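Local coordinates for protein methylmalonyl-CoA carboxyltransferase 5S subunit (Propionibacterium freudenreichii subsp. shermanii, PDB 1RQB) that transfers a carboxyl group from the biotin of the 1.3S subunit to pyruvate, forming oxaloacetate with a cobalt ion at the active site, at residues A[29-34]-A[54-59]; A[48-53]-A[87-92]; A[60-65]-A[159-164]; A[236-241]-A[249-254]. All coordinates share one frame; numbering follows the deposited sequence.

Interaction 1. Residues A[29-34]-A[54-59]; sequences ELVLRD and ADIDAA. With CO (cobalt (II) ion), chain B.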
# COMPACT_ATOMS: atom_id res chain seq x y z
N GLU A 29 -11.49 3.41 13.48
CA GLU A 29 -11.68 3.81 12.08
C GLU A 29 -11.40 5.31 11.93
O GLU A 29 -11.88 6.12 12.71
CB GLU A 29 -13.11 3.49 11.63
CG GLU A 29 -13.44 3.87 10.17
CD GLU A 29 -12.51 3.23 9.15
OE1 GLU A 29 -12.35 1.98 9.11
OE2 GLU A 29 -11.93 4.00 8.36
N LEU A 30 -10.65 5.67 10.88
CA LEU A 30 -10.21 7.06 10.67
C LEU A 30 -10.83 7.71 9.43
O LEU A 30 -10.52 8.86 9.13
CB LEU A 30 -8.70 7.08 10.49
CG LEU A 30 -7.84 6.47 11.60
CD1 LEU A 30 -6.40 6.30 11.10
CD2 LEU A 30 -7.88 7.39 12.82
N VAL A 31 -11.71 7.01 8.73
CA VAL A 31 -12.25 7.55 7.47
C VAL A 31 -12.95 8.91 7.62
O VAL A 31 -12.89 9.73 6.71
CB VAL A 31 -13.24 6.56 6.76
CG1 VAL A 31 -14.52 6.40 7.58
CG2 VAL A 31 -13.57 7.07 5.35
N LEU A 32 -13.58 9.17 8.76
CA LEU A 32 -14.33 10.43 8.92
C LEU A 32 -13.45 11.61 9.35
O LEU A 32 -13.94 12.73 9.42
CB LEU A 32 -15.47 10.24 9.92
CG LEU A 32 -16.47 9.14 9.56
CD1 LEU A 32 -17.52 9.06 10.66
CD2 LEU A 32 -17.12 9.41 8.19
N ARG A 33 -12.18 11.38 9.64
CA ARG A 33 -11.34 12.52 10.04
C ARG A 33 -9.96 12.46 9.38
O ARG A 33 -9.72 13.12 8.37
CB ARG A 33 -11.21 12.58 11.57
CG ARG A 33 -10.69 13.93 12.13
CD ARG A 33 -9.23 14.23 11.79
NE ARG A 33 -8.33 13.30 12.47
CZ ARG A 33 -7.02 13.50 12.60
NH1 ARG A 33 -6.46 14.59 12.10
NH2 ARG A 33 -6.27 12.61 13.26
N ASP A 34 -9.06 11.63 9.91
CA ASP A 34 -7.68 11.63 9.42
C ASP A 34 -7.55 11.14 7.97
O ASP A 34 -6.68 11.61 7.24
CB ASP A 34 -6.78 10.80 10.35
CG ASP A 34 -5.34 11.31 10.37
OD1 ASP A 34 -4.46 10.57 10.84
OD2 ASP A 34 -5.08 12.46 9.94
N ALA A 54 -24.50 4.81 9.57
CA ALA A 54 -25.21 3.66 10.14
C ALA A 54 -24.34 2.41 10.06
O ALA A 54 -24.24 1.65 11.02
CB ALA A 54 -26.54 3.43 9.40
N ASP A 55 -23.68 2.19 8.92
CA ASP A 55 -22.83 1.01 8.78
C ASP A 55 -21.58 1.12 9.66
O ASP A 55 -21.15 0.13 10.25
CB ASP A 55 -22.45 0.80 7.32
CG ASP A 55 -23.63 0.34 6.49
OD1 ASP A 55 -24.33 -0.60 6.94
OD2 ASP A 55 -23.86 0.90 5.40
N ILE A 56 -21.00 2.31 9.75
CA ILE A 56 -19.81 2.50 10.59
C ILE A 56 -20.16 2.18 12.05
O ILE A 56 -19.42 1.49 12.75
CB ILE A 56 -19.29 3.96 10.48
CG1 ILE A 56 -18.63 4.15 9.11
CG2 ILE A 56 -18.31 4.28 11.62
CD1 ILE A 56 -18.16 5.58 8.81
N ASP A 57 -21.33 2.66 12.47
CA ASP A 57 -21.82 2.48 13.85
C ASP A 57 -22.03 1.00 14.18
O ASP A 57 -21.94 0.62 15.35
CB ASP A 57 -23.15 3.23 14.04
CG ASP A 57 -23.68 3.13 15.46
OD1 ASP A 57 -23.13 3.80 16.37
OD2 ASP A 57 -24.64 2.36 15.69
N ALA A 58 -22.30 0.15 13.20
CA ALA A 58 -22.56 -1.27 13.49
C ALA A 58 -21.40 -2.17 13.07
O ALA A 58 -21.51 -3.39 13.13
CB ALA A 58 -23.83 -1.72 12.78
N ALA A 59 -20.27 -1.59 12.66
CA ALA A 59 -19.16 -2.41 12.16
C ALA A 59 -18.38 -3.09 13.29
O ALA A 59 -17.76 -4.13 13.06
CB ALA A 59 -18.22 -1.56 11.32
CO CO B . -2.67 10.94 11.70
O HOH W 1 -2.65 12.96 10.68
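Ile56 sends its CD1 methyl into the corner between Val31 and Leu32, and that one methyl makes both contacts between 29-34 and 54-59. From Val31 CG1 it stands 3.9 Å away, the two branched side chains crossing at a slant. Leu32 meets it tip to tip, its CD1 4.0 Å from Ile56 CD1, with the fork at CG and CD2 just as near. The Ile56 chain is extended (chi2 175°), which carries CD1 well clear of helix 53-58. Branched apolar residues suit this buried place, since only methyl and methine carbons meet across it.

Behind Val31 the backbone is fixed by Glu29, whose OE2 takes a capping bond from Val31 N at 3.0 Å through its anti lone pair. The same oxygen accepts from Ile253 N, while OE1 bonds to Thr265 OG1; so many partners would probably favour the ionised carboxylate. At the other end of 29-34, Asp34 OD1 binds cobalt at 2.0 Å, alongside His226 and His228. Its OD2 receives a 2.6 Å bond from the metal-bound water oxygen, so one carboxylate holds both ion and water. Over one guanidinium face of Arg33, Asp34 OD2 lies 3.3 Å from NH1, a salt bridge by charge alone, and Arg33 NE pairs with Glu65.

Around the apolar corner, Leu32 and Ile56 both rest on Val64 of strand 63-68, while Val31 packs on Phe293 of helix 283-296.

Interaction 2. Residues A[48-53]-A[87-92]; sequences DMVGAC and LRTFRK
Phe90 meets Met49 and Cys53 in a buried sulfur-aromatic contact, made outside the barrel sheet where the loop leading into helix 53-58 passes helix 83-93. Met49 is present as selenomethionine, and its SE sits 4.0 Å from Phe90 CZ at the ring's edge, 84° off the ring normal; this is a Met-aromatic contact. Further along the same rim, Cys53 SG lies 3.8 Å from Phe90 CD2, also near the ring plane. With CG turned away from its own carbonyl carbon (chi1 -81°), the Phe90 ring swings off its helix and brings the rim from CD2 to CZ up to the loop. Beside the ring, Val50 CG1 touches Thr89 CG2 at 4.2 Å. Thr89 OG1 meanwhile bonds to Glu85 O, a turn back in the same helix, which is consistent with the methyl facing Val50. Phe90 also packs on Cys66 of strand 63-68, joining helix, loop and sheet. A serine at Phe90 would probably open a gap between loop and helix, leaving the selenium and SG without their aromatic neighbour. Since both heavy atoms approach the C-H rim, dispersion from polarisable atoms is probably joined by weak attraction between their lone pairs and the slightly positive ring hydrogens.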
# COMPACT_ATOMS: atom_id res chain seq x y z
N ASP A 48 -21.32 13.89 2.00
CA ASP A 48 -20.70 12.69 1.41
C ASP A 48 -20.33 11.65 2.48
O ASP A 48 -19.90 10.55 2.13
CB ASP A 48 -19.43 13.09 0.63
CG ASP A 48 -19.75 13.79 -0.70
OD1 ASP A 48 -20.76 13.44 -1.33
OD2 ASP A 48 -18.98 14.68 -1.12
N MSE A 49 -20.53 11.96 3.76
CA MSE A 49 -20.15 11.02 4.82
C MSE A 49 -21.35 10.42 5.56
O MSE A 49 -21.32 9.26 5.95
CB MSE A 49 -19.26 11.71 5.87
CG MSE A 49 -17.93 12.21 5.38
SE MSE A 49 -16.83 12.90 6.88
CE MSE A 49 -17.42 14.74 6.91
N VAL A 50 -22.40 11.21 5.79
CA VAL A 50 -23.54 10.75 6.60
C VAL A 50 -24.12 9.41 6.13
O VAL A 50 -24.59 8.63 6.95
CB VAL A 50 -24.68 11.80 6.67
CG1 VAL A 50 -24.19 13.03 7.43
CG2 VAL A 50 -25.17 12.16 5.28
N GLY A 51 -24.11 9.16 4.83
CA GLY A 51 -24.66 7.92 4.32
C GLY A 51 -23.97 6.64 4.78
O GLY A 51 -24.53 5.56 4.63
N ALA A 52 -22.78 6.75 5.36
CA ALA A 52 -22.05 5.56 5.81
C ALA A 52 -22.09 5.42 7.33
O ALA A 52 -21.64 4.42 7.88
CB ALA A 52 -20.59 5.63 5.34
N CYS A 53 -22.65 6.41 8.02
CA CYS A 53 -22.65 6.42 9.49
C CYS A 53 -23.35 5.20 10.10
O CYS A 53 -22.85 4.62 11.06
CB CYS A 53 -23.25 7.71 10.02
SG CYS A 53 -22.11 9.12 9.90
N LEU A 87 -20.46 17.61 14.66
CA LEU A 87 -20.29 16.74 15.84
C LEU A 87 -21.66 16.27 16.33
O LEU A 87 -21.85 15.09 16.62
CB LEU A 87 -19.56 17.48 16.97
CG LEU A 87 -19.48 16.77 18.33
CD1 LEU A 87 -18.86 15.38 18.16
CD2 LEU A 87 -18.66 17.61 19.28
N ARG A 88 -22.62 17.19 16.44
CA ARG A 88 -23.96 16.78 16.90
C ARG A 88 -24.57 15.75 15.95
O ARG A 88 -25.20 14.78 16.40
CB ARG A 88 -24.88 18.00 17.02
CG ARG A 88 -24.61 18.79 18.29
CD ARG A 88 -25.59 19.94 18.49
NE ARG A 88 -25.33 21.08 17.62
CZ ARG A 88 -24.60 22.13 17.99
NH1 ARG A 88 -24.08 22.17 19.21
NH2 ARG A 88 -24.41 23.14 17.15
N THR A 89 -24.38 15.94 14.66
CA THR A 89 -24.94 15.02 13.66
C THR A 89 -24.30 13.64 13.81
O THR A 89 -24.99 12.62 13.80
CB THR A 89 -24.73 15.55 12.23
OG1 THR A 89 -25.43 16.79 12.09
CG2 THR A 89 -25.29 14.56 11.21
N PHE A 90 -22.98 13.60 13.95
CA PHE A 90 -22.28 12.31 14.11
C PHE A 90 -22.76 11.60 15.37
O PHE A 90 -22.93 10.38 15.38
CB PHE A 90 -20.77 12.53 14.19
CG PHE A 90 -20.10 12.72 12.85
CD1 PHE A 90 -18.95 13.50 12.74
CD2 PHE A 90 -20.60 12.11 11.70
CE1 PHE A 90 -18.30 13.66 11.51
CE2 PHE A 90 -19.95 12.27 10.46
CZ PHE A 90 -18.79 13.05 10.37
N ARG A 91 -22.98 12.36 16.44
CA ARG A 91 -23.42 11.77 17.72
C ARG A 91 -24.79 11.10 17.54
O ARG A 91 -25.06 10.04 18.09
CB ARG A 91 -23.54 12.86 18.79
CG ARG A 91 -24.06 12.41 20.15
CD ARG A 91 -23.11 11.46 20.89
NE ARG A 91 -22.97 10.13 20.29
CZ ARG A 91 -22.04 9.26 20.67
NH1 ARG A 91 -21.18 9.59 21.63
NH2 ARG A 91 -21.99 8.05 20.13
N LYS A 92 -25.64 11.75 16.77
CA LYS A 92 -27.01 11.28 16.52
C LYS A 92 -27.04 10.08 15.57
O LYS A 92 -27.80 9.13 15.78
CB LYS A 92 -27.85 12.43 15.95
CG LYS A 92 -29.24 12.04 15.50
CD LYS A 92 -30.01 13.25 14.98
CE LYS A 92 -29.27 13.97 13.84
NZ LYS A 92 -28.87 13.06 12.72

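Interaction 3. Residues A[60-65]-A[159-164]; sequences GYWSVE and HAQGTI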
# COMPACT_ATOMS: atom_id res chain seq x y z
N GLY A 60 -18.40 -2.53 14.49
CA GLY A 60 -17.67 -3.13 15.60
C GLY A 60 -16.35 -2.46 16.00
O GLY A 60 -15.52 -3.04 16.69
N TYR A 61 -16.17 -1.21 15.58
CA TYR A 61 -14.93 -0.48 15.88
C TYR A 61 -14.85 -0.12 17.37
O TYR A 61 -15.87 0.09 18.03
CB TYR A 61 -14.89 0.82 15.09
CG TYR A 61 -14.82 0.66 13.60
CD1 TYR A 61 -15.87 1.09 12.79
CD2 TYR A 61 -13.68 0.13 12.99
CE1 TYR A 61 -15.78 1.01 11.39
CE2 TYR A 61 -13.58 0.06 11.60
CZ TYR A 61 -14.63 0.50 10.81
OH TYR A 61 -14.51 0.48 9.44
N TRP A 62 -13.62 -0.02 17.89
CA TRP A 62 -13.43 0.38 19.29
C TRP A 62 -13.84 1.85 19.42
O TRP A 62 -14.49 2.26 20.38
CB TRP A 62 -11.96 0.22 19.70
CG TRP A 62 -11.74 0.59 21.15
CD1 TRP A 62 -12.10 -0.14 22.25
CD2 TRP A 62 -11.24 1.84 21.64
NE1 TRP A 62 -11.87 0.59 23.40
CE2 TRP A 62 -11.34 1.80 23.05
CE3 TRP A 62 -10.73 2.99 21.02
CZ2 TRP A 62 -10.94 2.88 23.86
CZ3 TRP A 62 -10.33 4.06 21.82
CH2 TRP A 62 -10.44 4.00 23.23
N SER A 63 -13.45 2.65 18.43
CA SER A 63 -13.82 4.07 18.38
C SER A 63 -13.83 4.52 16.92
O SER A 63 -13.29 3.85 16.04
CB SER A 63 -12.85 4.96 19.18
OG SER A 63 -11.58 5.07 18.55
N VAL A 64 -14.47 5.65 16.68
CA VAL A 64 -14.59 6.26 15.35
C VAL A 64 -14.03 7.69 15.43
O VAL A 64 -14.61 8.56 16.08
CB VAL A 64 -16.07 6.32 14.92
CG1 VAL A 64 -16.20 6.99 13.55
CG2 VAL A 64 -16.65 4.88 14.88
N GLU A 65 -12.88 7.93 14.80
CA GLU A 65 -12.32 9.29 14.87
C GLU A 65 -13.15 10.15 13.91
O GLU A 65 -13.25 9.83 12.72
CB GLU A 65 -10.84 9.27 14.47
CG GLU A 65 -10.13 10.59 14.82
CD GLU A 65 -8.78 10.72 14.15
OE1 GLU A 65 -7.77 10.89 14.87
OE2 GLU A 65 -8.73 10.68 12.90
N HIS A 159 -12.90 9.77 28.27
CA HIS A 159 -11.67 8.98 28.16
C HIS A 159 -10.52 9.87 27.68
O HIS A 159 -10.57 10.42 26.59
CB HIS A 159 -11.88 7.84 27.16
CG HIS A 159 -10.72 6.91 27.02
ND1 HIS A 159 -10.78 5.59 27.40
CD2 HIS A 159 -9.46 7.11 26.54
CE1 HIS A 159 -9.61 5.01 27.16
NE2 HIS A 159 -8.80 5.91 26.64
N ALA A 160 -9.47 10.00 28.50
CA ALA A 160 -8.33 10.84 28.14
C ALA A 160 -7.20 9.95 27.60
O ALA A 160 -6.67 9.09 28.30
CB ALA A 160 -7.83 11.62 29.35
N GLN A 161 -6.85 10.16 26.34
CA GLN A 161 -5.78 9.37 25.73
C GLN A 161 -4.56 10.27 25.53
O GLN A 161 -4.56 11.16 24.67
CB GLN A 161 -6.27 8.80 24.40
CG GLN A 161 -5.29 7.88 23.72
CD GLN A 161 -5.93 7.08 22.60
OE1 GLN A 161 -5.89 7.46 21.43
NE2 GLN A 161 -6.55 5.96 22.96
N GLY A 162 -3.53 10.06 26.36
CA GLY A 162 -2.32 10.86 26.28
C GLY A 162 -1.53 10.38 25.08
O GLY A 162 -1.41 9.17 24.86
N THR A 163 -0.93 11.30 24.34
CA THR A 163 -0.25 10.91 23.10
C THR A 163 1.26 11.17 23.13
O THR A 163 1.74 12.17 23.65
CB THR A 163 -0.78 11.72 21.92
OG1 THR A 163 -2.20 11.53 21.82
CG2 THR A 163 -0.12 11.29 20.62
N ILE A 164 1.97 10.24 22.51
CA ILE A 164 3.42 10.33 22.32
C ILE A 164 3.66 10.39 20.81
O ILE A 164 3.28 9.47 20.09
CB ILE A 164 4.16 9.09 22.85
CG1 ILE A 164 4.03 9.00 24.37
CG2 ILE A 164 5.63 9.16 22.44
CD1 ILE A 164 4.46 7.66 24.92
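Trp62 and His159 form a T-shaped pair inside a TIM barrel, at the end where its strands begin: Trp62 lies near the start of strand 63-68, and His159 opens strand 159-163. These strands are not sheet neighbours, since 99-103 and 133-136 run between them, so large side chains span the interior. Trp62 has CG anti to its backbone N (chi1 -178°), which carries the indole across toward the far strand. Both aromatic residues also rest on Val133 of strand 133-136.

Cationic and polar partners hold the rings in place. Arg98 makes a cation-pi contact with the indole, and His159 NE2 is hydrogen-bonded to Ser191 OG. That same hydroxyl bonds to Gln161 NE2, while Gln161 OE1 takes Arg135 NE, engaging both ends of this buried amide. An amide suits the spot because it can donate through NE2 and accept through OE1. Its approach to the indole is looser, Gln161 NE2 lying 4.4 Å from Trp62 CH2.

In the aromatic pair, the planes meet at 76° and the Trp62 six-membered ring turns its edge to one imidazole face. The touch falls toward the imidazole rim, where His159 CE1 is 4.1 Å from both Trp62 CH2 and Trp62 CZ2.

Interaction 4. Residues A[236-241]-A[249-254]; sequences VSLMKA and VDTAIS
Leu238 on helix 234-243 packs against Val249 and Thr251 on strand 248-251, an apolar contact on the outer face of the sheet. The tertiary carbons come closest, Leu238 CG lying 4.2 Å from Val249 CB as the two side chains cross at a slant. The backbones come together at the same pair, with 7.1 Å between Leu238 CA and Val249 CA. Further along, the leucine fork reaches Thr251, with Leu238 CD2 4.3 Å from Thr251 CG2. Leu238 has chi1 at -96°, well away from a staggered value, which sets its fork over the strand. It also touches Val268 of helix 265-271, so one leucine meets both the strand and a second helix. Valine and threonine suit the strand because both are beta-branched, and threonine offers its methyl here while its OG1 bonds to Thr265 OG1.

Hydrogen bonds and charges lie to either side of this layer. Between Val249 and Thr251, Asp250 uses OD2 to bond to His226 ND1 and to form a salt bridge with Arg135 NH1. Because His226 NE2 binds cobalt, Asp250 is a second-shell residue that probably helps orient this metal ligand. On the helix's other side, Lys240 NZ pairs with Glu243 of its own chain and with Glu243 of the second subunit, while Val236 packs on Met239 of that subunit.

Helix 234-243 thus covers the strand that follows it, the closing half of a beta-alpha-beta unit (223-225, 234-243, 248-251) in the TIM barrel.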
# COMPACT_ATOMS: atom_id res chain seq x y z
N VAL A 236 3.44 -3.77 8.59
CA VAL A 236 4.22 -4.82 9.25
C VAL A 236 4.46 -4.38 10.70
O VAL A 236 4.51 -5.21 11.61
CB VAL A 236 5.56 -5.04 8.54
CG1 VAL A 236 6.34 -6.16 9.24
CG2 VAL A 236 5.29 -5.41 7.08
N SER A 237 4.60 -3.08 10.92
CA SER A 237 4.78 -2.54 12.27
C SER A 237 3.53 -2.82 13.10
O SER A 237 3.63 -3.15 14.29
CB SER A 237 5.07 -1.03 12.23
OG SER A 237 6.27 -0.78 11.50
N LEU A 238 2.35 -2.69 12.50
CA LEU A 238 1.10 -2.99 13.21
C LEU A 238 1.11 -4.46 13.65
O LEU A 238 0.72 -4.78 14.78
CB LEU A 238 -0.12 -2.75 12.31
CG LEU A 238 -0.83 -1.41 12.44
CD1 LEU A 238 0.12 -0.28 12.24
CD2 LEU A 238 -1.98 -1.34 11.44
N MSE A 239 1.54 -5.35 12.77
CA MSE A 239 1.57 -6.78 13.12
C MSE A 239 2.53 -6.99 14.29
O MSE A 239 2.21 -7.72 15.23
CB MSE A 239 2.04 -7.63 11.93
CG MSE A 239 2.11 -9.13 12.23
SE MSE A 239 0.34 -9.96 12.48
CE MSE A 239 0.34 -10.12 14.38
N LYS A 240 3.71 -6.37 14.24
CA LYS A 240 4.68 -6.50 15.34
C LYS A 240 4.14 -5.86 16.62
O LYS A 240 4.41 -6.33 17.72
CB LYS A 240 6.03 -5.85 14.95
CG LYS A 240 6.81 -6.69 13.97
CD LYS A 240 7.12 -8.02 14.62
CE LYS A 240 7.83 -8.98 13.69
NZ LYS A 240 7.90 -10.32 14.34
N ALA A 241 3.38 -4.77 16.48
CA ALA A 241 2.81 -4.11 17.66
C ALA A 241 1.78 -5.04 18.31
O ALA A 241 1.66 -5.11 19.53
CB ALA A 241 2.16 -2.77 17.28
N VAL A 249 -5.48 -0.62 17.14
CA VAL A 249 -4.69 -0.01 16.06
C VAL A 249 -5.64 0.81 15.18
O VAL A 249 -6.81 0.46 15.04
CB VAL A 249 -3.93 -1.08 15.21
CG1 VAL A 249 -2.87 -1.80 16.10
CG2 VAL A 249 -4.89 -2.09 14.62
N ASP A 250 -5.15 1.95 14.65
CA ASP A 250 -5.97 2.83 13.81
C ASP A 250 -5.79 2.47 12.33
O ASP A 250 -4.67 2.26 11.87
CB ASP A 250 -5.56 4.30 13.97
CG ASP A 250 -5.74 4.82 15.38
OD1 ASP A 250 -6.13 4.04 16.27
OD2 ASP A 250 -5.48 6.03 15.59
N THR A 251 -6.90 2.43 11.59
CA THR A 251 -6.86 2.10 10.16
C THR A 251 -7.93 2.91 9.43
O THR A 251 -8.79 3.54 10.04
CB THR A 251 -7.12 0.58 9.92
OG1 THR A 251 -8.45 0.26 10.37
CG2 THR A 251 -6.12 -0.28 10.68
N ALA A 252 -7.88 2.87 8.10
CA ALA A 252 -8.86 3.59 7.28
C ALA A 252 -9.48 2.60 6.29
O ALA A 252 -8.78 1.77 5.72
CB ALA A 252 -8.17 4.73 6.50
N ILE A 253 -10.80 2.71 6.07
CA ILE A 253 -11.48 1.82 5.12
C ILE A 253 -10.66 1.79 3.82
O ILE A 253 -10.16 2.81 3.37
CB ILE A 253 -12.95 2.25 4.91
CG1 ILE A 253 -13.80 1.06 4.44
CG2 ILE A 253 -13.02 3.43 3.95
CD1 ILE A 253 -13.94 -0.05 5.48
N SER A 254 -10.56 0.61 3.20
CA SER A 254 -9.67 0.38 2.05
C SER A 254 -9.84 1.35 0.88
O SER A 254 -8.85 1.64 0.21
CB SER A 254 -9.77 -1.08 1.58
OG SER A 254 -11.05 -1.38 1.04

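Interactions 1, 2 and 4 are buried contacts around the outer side of the barrel, 4 directly on a strand, whereas 3 is partly buried and spans the interior. Their chemistry follows: aliphatic methyls in 1 and 4, sulfur and selenium at an aromatic edge in 2, and crossed rings with polar partners in 3. Interactions 1 and 2 share one core, since Leu32 CD2 touches Met49 SE. Interaction 1 meets interaction 3 where Glu29 OE1 probably bonds to Tyr61 OH, and interaction 4 where Leu30 N probably bonds to Thr251 O. Interactions 3 and 4 involve the same sheet. Both 1 and 4 lead to the cobalt, one supplying a ligand, the other its second shell.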